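Local coordinates for protein TqaA (PDB 5DLK) that acts as a fungal nonribosomal peptide synthetase, whose terminal condensation-like domain, the part modelled, probably releases the carrier-bound peptide by closing it into a ring, at residues F21-I26 and D50-T55; P156-L161 and T173-H178; L266-G271 and Q448-A453. All coordinates share one frame; numbering follows the deposited sequence.

Contact 1 (F21-I26 and D50-T55)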
loop_
_atom_site.group_PDB
_atom_site.type_symbol
_atom_site.label_atom_id
_atom_site.label_comp_id
_atom_site.label_asym_id
_atom_site.label_seq_id
_atom_site.Cartn_x
_atom_site.Cartn_y
_atom_site.Cartn_z
ATOM N N PHE A 21 -4.376 19.361 -15.426
ATOM C CA PHE A 21 -4.905 20.373 -14.500
ATOM C C PHE A 21 -6.442 20.390 -14.444
ATOM O O PHE A 21 -7.028 21.158 -13.673
ATOM C CB PHE A 21 -4.368 21.771 -14.840
ATOM C CG PHE A 21 -2.868 21.850 -14.857
ATOM C CD1 PHE A 21 -2.150 21.809 -13.668
ATOM C CD2 PHE A 21 -2.173 21.947 -16.059
ATOM C CE1 PHE A 21 -0.754 21.881 -13.675
ATOM C CE2 PHE A 21 -0.781 22.016 -16.070
ATOM C CZ PHE A 21 -0.075 21.982 -14.877
ATOM N N SER A 22 -7.079 19.506 -15.205
ATOM C CA SER A 22 -8.542 19.457 -15.235
ATOM C C SER A 22 -9.129 19.016 -13.892
ATOM O O SER A 22 -10.299 19.284 -13.617
ATOM C CB SER A 22 -9.043 18.549 -16.371
ATOM O OG SER A 22 -8.671 17.192 -16.217
ATOM N N LEU A 23 -8.318 18.384 -13.038
ATOM C CA LEU A 23 -8.776 18.023 -11.697
ATOM C C LEU A 23 -8.110 18.853 -10.605
ATOM O O LEU A 23 -8.246 18.545 -9.425
ATOM C CB LEU A 23 -8.533 16.535 -11.432
ATOM C CG LEU A 23 -9.201 15.583 -12.417
ATOM C CD1 LEU A 23 -8.759 14.146 -12.172
ATOM C CD2 LEU A 23 -10.728 15.717 -12.327
ATOM N N SER A 24 -7.390 19.908 -10.989
ATOM C CA SER A 24 -6.701 20.731 -10.000
ATOM C C SER A 24 -7.671 21.492 -9.096
ATOM O O SER A 24 -8.543 22.205 -9.583
ATOM C CB SER A 24 -5.764 21.729 -10.691
ATOM O OG SER A 24 -5.336 22.718 -9.772
ATOM N N PRO A 25 -7.530 21.342 -7.771
ATOM C CA PRO A 25 -8.362 22.166 -6.882
ATOM C C PRO A 25 -7.786 23.571 -6.707
ATOM O O PRO A 25 -8.338 24.377 -5.957
ATOM C CB PRO A 25 -8.338 21.394 -5.559
ATOM C CG PRO A 25 -7.072 20.623 -5.597
ATOM C CD PRO A 25 -6.797 20.293 -7.038
ATOM N N ILE A 26 -6.682 23.840 -7.402
ATOM C CA ILE A 26 -5.961 25.110 -7.322
ATOM C C ILE A 26 -6.311 25.944 -8.541
ATOM O O ILE A 26 -6.143 25.475 -9.669
ATOM C CB ILE A 26 -4.419 24.944 -7.324
ATOM C CG1 ILE A 26 -3.909 24.274 -6.066
ATOM C CG2 ILE A 26 -3.756 26.312 -7.382
ATOM C CD1 ILE A 26 -4.183 22.817 -6.034
ATOM N N ASP A 50 1.523 18.518 -14.125
ATOM C CA ASP A 50 0.125 18.316 -13.731
ATOM C C ASP A 50 -0.058 18.622 -12.256
ATOM O O ASP A 50 0.912 18.734 -11.494
ATOM C CB ASP A 50 -0.328 16.884 -14.033
ATOM C CG ASP A 50 -1.814 16.798 -14.445
ATOM O OD1 ASP A 50 -2.621 17.672 -14.059
ATOM O OD2 ASP A 50 -2.162 15.845 -15.170
ATOM N N LEU A 51 -1.313 18.773 -11.855
ATOM C CA LEU A 51 -1.630 18.914 -10.452
ATOM C C LEU A 51 -2.969 18.216 -10.226
ATOM O O LEU A 51 -3.954 18.521 -10.907
ATOM C CB LEU A 51 -1.676 20.388 -10.040
ATOM C CG LEU A 51 -1.631 20.682 -8.542
ATOM C CD1 LEU A 51 -1.196 22.112 -8.281
ATOM C CD2 LEU A 51 -2.994 20.402 -7.907
ATOM N N LEU A 52 -2.985 17.268 -9.289
ATOM C CA LEU A 52 -4.190 16.470 -8.997
ATOM C C LEU A 52 -4.404 16.343 -7.497
ATOM O O LEU A 52 -3.473 16.482 -6.720
ATOM C CB LEU A 52 -4.085 15.066 -9.607
ATOM C CG LEU A 52 -3.805 14.949 -11.101
ATOM C CD1 LEU A 52 -2.305 14.755 -11.331
ATOM C CD2 LEU A 52 -4.607 13.828 -11.716
ATOM N N PRO A 53 -5.644 16.051 -7.074
ATOM C CA PRO A 53 -5.789 15.736 -5.649
ATOM C C PRO A 53 -5.050 14.440 -5.344
ATOM O O PRO A 53 -4.956 13.578 -6.233
ATOM C CB PRO A 53 -7.314 15.566 -5.470
ATOM C CG PRO A 53 -7.925 16.221 -6.714
ATOM C CD PRO A 53 -6.924 15.973 -7.801
ATOM N N ALA A 54 -4.504 14.329 -4.135
ATOM C CA ALA A 54 -4.014 13.050 -3.649
ATOM C C ALA A 54 -5.241 12.214 -3.236
ATOM O O ALA A 54 -6.229 12.767 -2.762
ATOM C CB ALA A 54 -3.087 13.244 -2.487
ATOM N N THR A 55 -5.174 10.901 -3.399
ATOM C CA THR A 55 -6.313 10.055 -3.021
ATOM C C THR A 55 -6.374 9.884 -1.511
ATOM O O THR A 55 -5.389 10.122 -0.800
ATOM C CB THR A 55 -6.224 8.669 -3.654
ATOM O OG1 THR A 55 -5.102 7.963 -3.096
ATOM C CG2 THR A 55 -6.068 8.771 -5.158
HETATM O O HOH W 1 -5.712 17.724 -12.945
#
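Leu51 is the bump around which the loop 21-26 curls, met in turn by Phe21, Ser24, Pro25 and Ile26. Its CG stands anti to the backbone N (chi1 -164°), which sends it out from the strand toward the curl. Its CD2 is met by CD of Pro25, at 3.9 Å, and by OG of Ser24; methyl CD1 of Ile26 also packs on the leucine methyls, the two side chains crossing at about a right angle. Nearer the backbone, CB of Leu51 packs 3.9 Å from CD1 of Phe21. The Phe21 ring lies against the strand, with CA of Asp50 over one face, 4.1 Å from the ring centroid, in a CH-pi contact. Farther along, Leu23 lies against Pro53 and Leu52: its CB rests 4.0 Å from CD of Pro53 while its CD1 brushes CD2 of Leu52.

Polar ties hold the curl in place. Phe21 N donates to Asp50 OD1 at 2.8 Å, arriving from above the carboxylate plane; OD1 also accepts from Leu51 N, and OD2 is bonded to Tyr213. One water takes the N-H of Leu23 and donates to Leu51 O, so it links the strand to the type I turn running from Phe21 to Ser24.

The loop thus runs beside the edge of strand 47-53 that strand 108-115 leaves unoccupied. Helix 29-38 packs on Phe21 and Leu51, Ile110 of strand 108-115 touches Pro25 and Ile26, and Tyr213 of helix 208-218 lies against Leu23 and Leu52.

Contact 2 (P156-L161 and T173-H178)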
loop_
_atom_site.group_PDB
_atom_site.type_symbol
_atom_site.label_atom_id
_atom_site.label_comp_id
_atom_site.label_asym_id
_atom_site.label_seq_id
_atom_site.Cartn_x
_atom_site.Cartn_y
_atom_site.Cartn_z
ATOM N N PRO A 156 9.699 12.845 -2.386
ATOM C CA PRO A 156 10.072 11.733 -1.500
ATOM C C PRO A 156 10.999 10.735 -2.177
ATOM O O PRO A 156 11.738 10.065 -1.473
ATOM C CB PRO A 156 8.721 11.070 -1.153
ATOM C CG PRO A 156 7.700 12.150 -1.377
ATOM C CD PRO A 156 8.237 12.921 -2.590
ATOM N N VAL A 157 10.953 10.631 -3.503
ATOM C CA VAL A 157 11.753 9.628 -4.201
ATOM C C VAL A 157 13.153 10.190 -4.490
ATOM O O VAL A 157 13.313 11.212 -5.169
ATOM C CB VAL A 157 11.079 9.142 -5.491
ATOM C CG1 VAL A 157 12.058 8.373 -6.386
ATOM C CG2 VAL A 157 9.877 8.225 -5.149
ATOM N N ARG A 158 14.157 9.527 -3.937
ATOM C CA ARG A 158 15.541 9.974 -4.084
ATOM C C ARG A 158 16.475 8.799 -3.856
ATOM O O ARG A 158 16.123 7.825 -3.179
ATOM C CB ARG A 158 15.848 11.124 -3.127
ATOM C CG ARG A 158 15.528 10.863 -1.666
ATOM C CD ARG A 158 15.720 12.160 -0.863
ATOM N NE ARG A 158 14.880 13.215 -1.414
ATOM C CZ ARG A 158 15.151 14.516 -1.383
ATOM N NH1 ARG A 158 16.282 14.970 -0.833
ATOM N NH2 ARG A 158 14.274 15.370 -1.922
ATOM N N PHE A 159 17.667 8.890 -4.440
ATOM C CA PHE A 159 18.568 7.749 -4.548
ATOM C C PHE A 159 19.882 8.014 -3.845
ATOM O O PHE A 159 20.361 9.151 -3.825
ATOM C CB PHE A 159 18.867 7.423 -6.018
ATOM C CG PHE A 159 17.655 7.115 -6.841
ATOM C CD1 PHE A 159 16.884 8.128 -7.374
ATOM C CD2 PHE A 159 17.304 5.799 -7.087
ATOM C CE1 PHE A 159 15.748 7.839 -8.153
ATOM C CE2 PHE A 159 16.171 5.493 -7.858
ATOM C CZ PHE A 159 15.399 6.518 -8.390
ATOM N N THR A 160 20.439 6.954 -3.269
ATOM C CA THR A 160 21.717 7.023 -2.556
ATOM C C THR A 160 22.592 5.896 -3.071
ATOM O O THR A 160 22.124 4.792 -3.299
ATOM C CB THR A 160 21.546 6.900 -1.019
ATOM O OG1 THR A 160 20.673 7.931 -0.536
ATOM C CG2 THR A 160 22.891 7.047 -0.312
ATOM N N LEU A 161 23.879 6.177 -3.250
ATOM C CA LEU A 161 24.818 5.178 -3.735
ATOM C C LEU A 161 26.034 5.211 -2.826
ATOM O O LEU A 161 26.723 6.228 -2.768
ATOM C CB LEU A 161 25.210 5.484 -5.184
ATOM C CG LEU A 161 25.924 4.421 -6.002
ATOM C CD1 LEU A 161 25.141 3.125 -5.943
ATOM C CD2 LEU A 161 26.043 4.903 -7.443
ATOM N N THR A 173 20.339 2.689 -2.689
ATOM C CA THR A 173 19.023 2.760 -2.041
ATOM C C THR A 173 18.053 3.686 -2.775
ATOM O O THR A 173 18.431 4.684 -3.404
ATOM C CB THR A 173 19.124 3.191 -0.554
ATOM O OG1 THR A 173 19.218 4.614 -0.444
ATOM C CG2 THR A 173 20.345 2.534 0.122
ATOM N N ILE A 174 16.781 3.312 -2.704
ATOM C CA ILE A 174 15.705 4.068 -3.304
ATOM C C ILE A 174 14.727 4.396 -2.187
ATOM O O ILE A 174 14.156 3.482 -1.603
ATOM C CB ILE A 174 15.011 3.249 -4.417
ATOM C CG1 ILE A 174 16.069 2.552 -5.286
ATOM C CG2 ILE A 174 14.047 4.111 -5.223
ATOM C CD1 ILE A 174 15.513 1.545 -6.291
ATOM N N GLN A 175 14.572 5.674 -1.860
ATOM C CA GLN A 175 13.620 6.079 -0.830
ATOM C C GLN A 175 12.306 6.436 -1.502
ATOM O O GLN A 175 12.291 6.913 -2.630
ATOM C CB GLN A 175 14.157 7.244 -0.001
ATOM C CG GLN A 175 15.320 6.829 0.884
ATOM C CD GLN A 175 15.826 7.947 1.756
ATOM O OE1 GLN A 175 15.290 9.059 1.746
ATOM N NE2 GLN A 175 16.873 7.662 2.522
ATOM N N ILE A 176 11.196 6.170 -0.819
ATOM C CA ILE A 176 9.899 6.333 -1.460
ATOM C C ILE A 176 8.787 6.302 -0.400
ATOM O O ILE A 176 8.859 5.564 0.587
ATOM C CB ILE A 176 9.679 5.237 -2.557
ATOM C CG1 ILE A 176 8.373 5.463 -3.337
ATOM C CG2 ILE A 176 9.777 3.827 -1.974
ATOM C CD1 ILE A 176 8.237 4.565 -4.575
ATOM N N SER A 177 7.768 7.126 -0.619
ATOM C CA SER A 177 6.567 7.148 0.213
ATOM C C SER A 177 5.573 6.098 -0.300
ATOM O O SER A 177 5.448 5.896 -1.503
ATOM C CB SER A 177 5.939 8.552 0.187
ATOM O OG SER A 177 4.625 8.532 0.725
ATOM N N HIS A 178 4.846 5.430 0.597
ATOM C CA HIS A 178 3.879 4.418 0.167
ATOM C C HIS A 178 2.714 5.065 -0.617
ATOM O O HIS A 178 1.935 4.376 -1.271
ATOM C CB HIS A 178 3.388 3.625 1.402
ATOM C CG HIS A 178 2.909 2.234 1.113
ATOM N ND1 HIS A 178 2.331 1.859 -0.093
ATOM C CD2 HIS A 178 2.910 1.114 1.873
ATOM C CE1 HIS A 178 2.005 0.587 -0.051
ATOM N NE2 HIS A 178 2.333 0.106 1.142
HETATM O O HOH W 2 13.233 10.794 0.616
HETATM O O HOH W 3 18.141 7.054 -1.149
#
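Thr160 OG1 and Thr173 OG1, neighbours across two antiparallel strands, grip one water at 2.7 Å and 2.8 Å respectively, and the same water donates to Arg158 O. The two threonine side chains run alongside each other, in the same direction, and OG1 of Thr173 comes 3.3 Å from CB of Thr160. That hydroxyl sits between its own backbone N and carbonyl carbon (chi1 83°), while Thr160 OG1 has a further partner in Arg122 NE.

Around this water the backbones are paired. Thr173 N donates to Thr160 O at 2.8 Å and Thr160 N returns a bond to Thr173 O. The N-H of Gln175 points almost straight at Arg158 O, 3.0 Å away. Beyond it the pairing slackens: Arg158 N to Gln175 O is long and weak, and the same oxygen is met by CA of Val157 in a C-H...O contact of 3.2 Å. A second water helps at this end, donating to both Pro156 O and Gln175 OE1; the NE2 of that amide is bonded to Asp144.

The opposite face of the hairpin is oily. Phe159 and Ile174 run alongside each other, with CE2 of the ring 3.7 Å from CG2 of the isoleucine, and Val157 CG2 nestles against CG1 of Ile176 at 3.6 Å. Helix 81-94 packs on the Phe159 ring through Cys88 and Val92.

Strand 169-177 leads into His178, consistent with the first histidine of the HxxxDG motif of condensation domains. The hairpin of strands 158-163 and 169-177 is therefore two-sided in its chemistry, apolar toward the helix and polar on the threonine face, where the two hydroxyls share a water and Thr160 OG1 has Arg122 as well.

Contact 3 (L266-G271 and Q448-A453). With EDO (1,2-ethanediol), chain E.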
loop_
_atom_site.group_PDB
_atom_site.type_symbol
_atom_site.label_atom_id
_atom_site.label_comp_id
_atom_site.label_asym_id
_atom_site.label_seq_id
_atom_site.Cartn_x
_atom_site.Cartn_y
_atom_site.Cartn_z
ATOM N N LEU A 266 3.251 -1.115 17.701
ATOM C CA LEU A 266 3.645 -2.488 17.997
ATOM C C LEU A 266 3.296 -3.412 16.844
ATOM O O LEU A 266 2.162 -3.374 16.336
ATOM C CB LEU A 266 2.957 -3.019 19.262
ATOM C CG LEU A 266 3.176 -2.331 20.599
ATOM C CD1 LEU A 266 2.463 -3.142 21.686
ATOM C CD2 LEU A 266 4.655 -2.265 20.869
ATOM N N TRP A 267 4.259 -4.243 16.449
ATOM C CA TRP A 267 4.006 -5.354 15.537
ATOM C C TRP A 267 3.996 -6.666 16.310
ATOM O O TRP A 267 4.901 -6.940 17.115
ATOM C CB TRP A 267 5.069 -5.443 14.440
ATOM C CG TRP A 267 4.981 -4.415 13.381
ATOM C CD1 TRP A 267 5.496 -3.152 13.415
ATOM C CD2 TRP A 267 4.360 -4.565 12.100
ATOM N NE1 TRP A 267 5.228 -2.504 12.227
ATOM C CE2 TRP A 267 4.533 -3.347 11.404
ATOM C CE3 TRP A 267 3.669 -5.609 11.474
ATOM C CZ2 TRP A 267 4.043 -3.146 10.111
ATOM C CZ3 TRP A 267 3.176 -5.408 10.193
ATOM C CH2 TRP A 267 3.373 -4.184 9.519
ATOM N N THR A 268 3.001 -7.498 16.044
ATOM C CA THR A 268 2.884 -8.777 16.741
ATOM C C THR A 268 2.650 -9.880 15.711
ATOM O O THR A 268 1.829 -9.727 14.807
ATOM C CB THR A 268 1.755 -8.734 17.788
ATOM O OG1 THR A 268 2.014 -7.656 18.706
ATOM C CG2 THR A 268 1.657 -10.062 18.553
ATOM N N PHE A 269 3.402 -10.975 15.819
ATOM C CA PHE A 269 3.405 -11.987 14.756
ATOM C C PHE A 269 3.000 -13.345 15.288
ATOM O O PHE A 269 3.368 -13.711 16.401
ATOM C CB PHE A 269 4.805 -12.103 14.118
ATOM C CG PHE A 269 5.369 -10.800 13.626
ATOM C CD1 PHE A 269 5.057 -10.331 12.362
ATOM C CD2 PHE A 269 6.230 -10.048 14.417
ATOM C CE1 PHE A 269 5.581 -9.125 11.893
ATOM C CE2 PHE A 269 6.753 -8.846 13.953
ATOM C CZ PHE A 269 6.426 -8.391 12.687
ATOM N N LYS A 270 2.274 -14.107 14.477
ATOM C CA LYS A 270 1.962 -15.502 14.797
ATOM C C LYS A 270 1.990 -16.315 13.509
ATOM O O LYS A 270 1.252 -16.032 12.567
ATOM C CB LYS A 270 0.600 -15.622 15.491
ATOM C CG LYS A 270 0.179 -17.051 15.885
ATOM C CD LYS A 270 1.244 -17.716 16.740
ATOM C CE LYS A 270 0.652 -18.732 17.719
ATOM N NZ LYS A 270 0.221 -19.970 17.055
ATOM N N GLY A 271 2.852 -17.325 13.451
ATOM C CA GLY A 271 2.887 -18.173 12.270
ATOM C C GLY A 271 2.123 -19.469 12.457
ATOM O O GLY A 271 2.155 -20.074 13.535
ATOM N N GLN A 448 -2.884 -7.898 24.489
ATOM C CA GLN A 448 -4.098 -7.926 23.674
ATOM C C GLN A 448 -3.802 -8.235 22.217
ATOM O O GLN A 448 -4.556 -8.975 21.561
ATOM C CB GLN A 448 -4.840 -6.596 23.756
ATOM C CG GLN A 448 -5.422 -6.306 25.119
ATOM C CD GLN A 448 -6.064 -4.941 25.167
ATOM O OE1 GLN A 448 -5.442 -3.933 24.806
ATOM N NE2 GLN A 448 -7.315 -4.894 25.602
ATOM N N ALA A 449 -2.718 -7.671 21.697
ATOM C CA ALA A 449 -2.376 -7.921 20.294
ATOM C C ALA A 449 -1.938 -9.379 20.120
ATOM O O ALA A 449 -2.219 -9.998 19.090
ATOM C CB ALA A 449 -1.304 -6.977 19.827
ATOM N N THR A 450 -1.247 -9.923 21.126
ATOM C CA THR A 450 -0.816 -11.316 21.068
ATOM C C THR A 450 -2.067 -12.194 21.036
ATOM O O THR A 450 -2.128 -13.167 20.288
ATOM C CB THR A 450 0.111 -11.713 22.268
ATOM O OG1 THR A 450 1.369 -11.034 22.165
ATOM C CG2 THR A 450 0.402 -13.202 22.255
ATOM N N GLU A 451 -3.070 -11.835 21.834
ATOM C CA GLU A 451 -4.296 -12.634 21.894
ATOM C C GLU A 451 -5.067 -12.539 20.589
ATOM O O GLU A 451 -5.611 -13.538 20.111
ATOM C CB GLU A 451 -5.193 -12.201 23.058
ATOM C CG GLU A 451 -6.443 -13.081 23.250
ATOM C CD GLU A 451 -6.137 -14.554 23.603
ATOM O OE1 GLU A 451 -4.969 -14.900 23.889
ATOM O OE2 GLU A 451 -7.081 -15.378 23.605
ATOM N N LEU A 452 -5.107 -11.344 20.006
ATOM C CA LEU A 452 -5.753 -11.168 18.711
ATOM C C LEU A 452 -5.078 -12.030 17.642
ATOM O O LEU A 452 -5.747 -12.744 16.912
ATOM C CB LEU A 452 -5.727 -9.696 18.289
ATOM C CG LEU A 452 -6.359 -9.427 16.925
ATOM C CD1 LEU A 452 -7.835 -9.822 16.897
ATOM C CD2 LEU A 452 -6.145 -7.959 16.535
ATOM N N ALA A 453 -3.750 -11.962 17.547
ATOM C CA ALA A 453 -3.043 -12.750 16.538
ATOM C C ALA A 453 -3.248 -14.250 16.773
ATOM O O ALA A 453 -3.411 -15.026 15.824
ATOM C CB ALA A 453 -1.533 -12.391 16.529
HETATM C C1 EDO E . 7.149 0.611 12.775
HETATM O O1 EDO E . 6.338 0.150 11.666
HETATM C C2 EDO E . 8.187 1.671 12.365
HETATM O O2 EDO E . 7.571 2.930 12.017
#
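Thr268 meets helix 448-453 with both branches of its side chain, and this is the tight part of the contact. Its CG2 lies 3.7 Å from CA of Thr450, and the two threonine side chains cross at about a right angle. The other branch, OG1, rests 3.6 Å from the CB of Ala449. Gln446, at the start of the same helix, has its NE2 bonded to the hydroxyls of both Thr268 and Thr450.

Small residues let the helix come close, and the axes of strand 266-271 and helix 448-453 pass 7.9 Å apart at 31°. This is helix-on-sheet packing in a condensation domain: strand 265-272 lies at the edge of a mixed sheet, bonded to strand 433-440, and helix 446-465, near the end of the chain, packs on one face.

Toward Lys270 the fit is looser. Its CB touches CB of Ala453 at 4.0 Å, but the chain then turns off from this segment, toward Asn454 and Ser457 farther along the helix. Trp267 and Phe269 start out on the strand's other face, the more exposed side, where they lie on residues of strand 433-440. There Trp267 NE1 donates a nearly straight 2.9 Å bond to O1 of an ethanediol, probably picked up from the crystallisation liquor and also bonded to Phe416 O, and the indole meets the ring of Phe425.

Overall arrangement
The three contacts follow one another along the chain without overlapping. Contacts 1 and 2 have centres about 24 Å apart and come within about 8 Å at their nearest atoms, yet do not touch: one borders the three-stranded sheet, the other lies within the five-stranded one. Contact 3 belongs to the separate six-stranded sheet, with its centre about 30 Å from that of contact 2 and about 40 Å from that of contact 1, on the opposite side of the chain's centre from contact 1. Contact 2 alone approaches the phosphopantetheine site, which holds no ligand in this model; the Ile176 side chain is about 11 Å from Gly183. Contacts 1 and 3 are packing away from it.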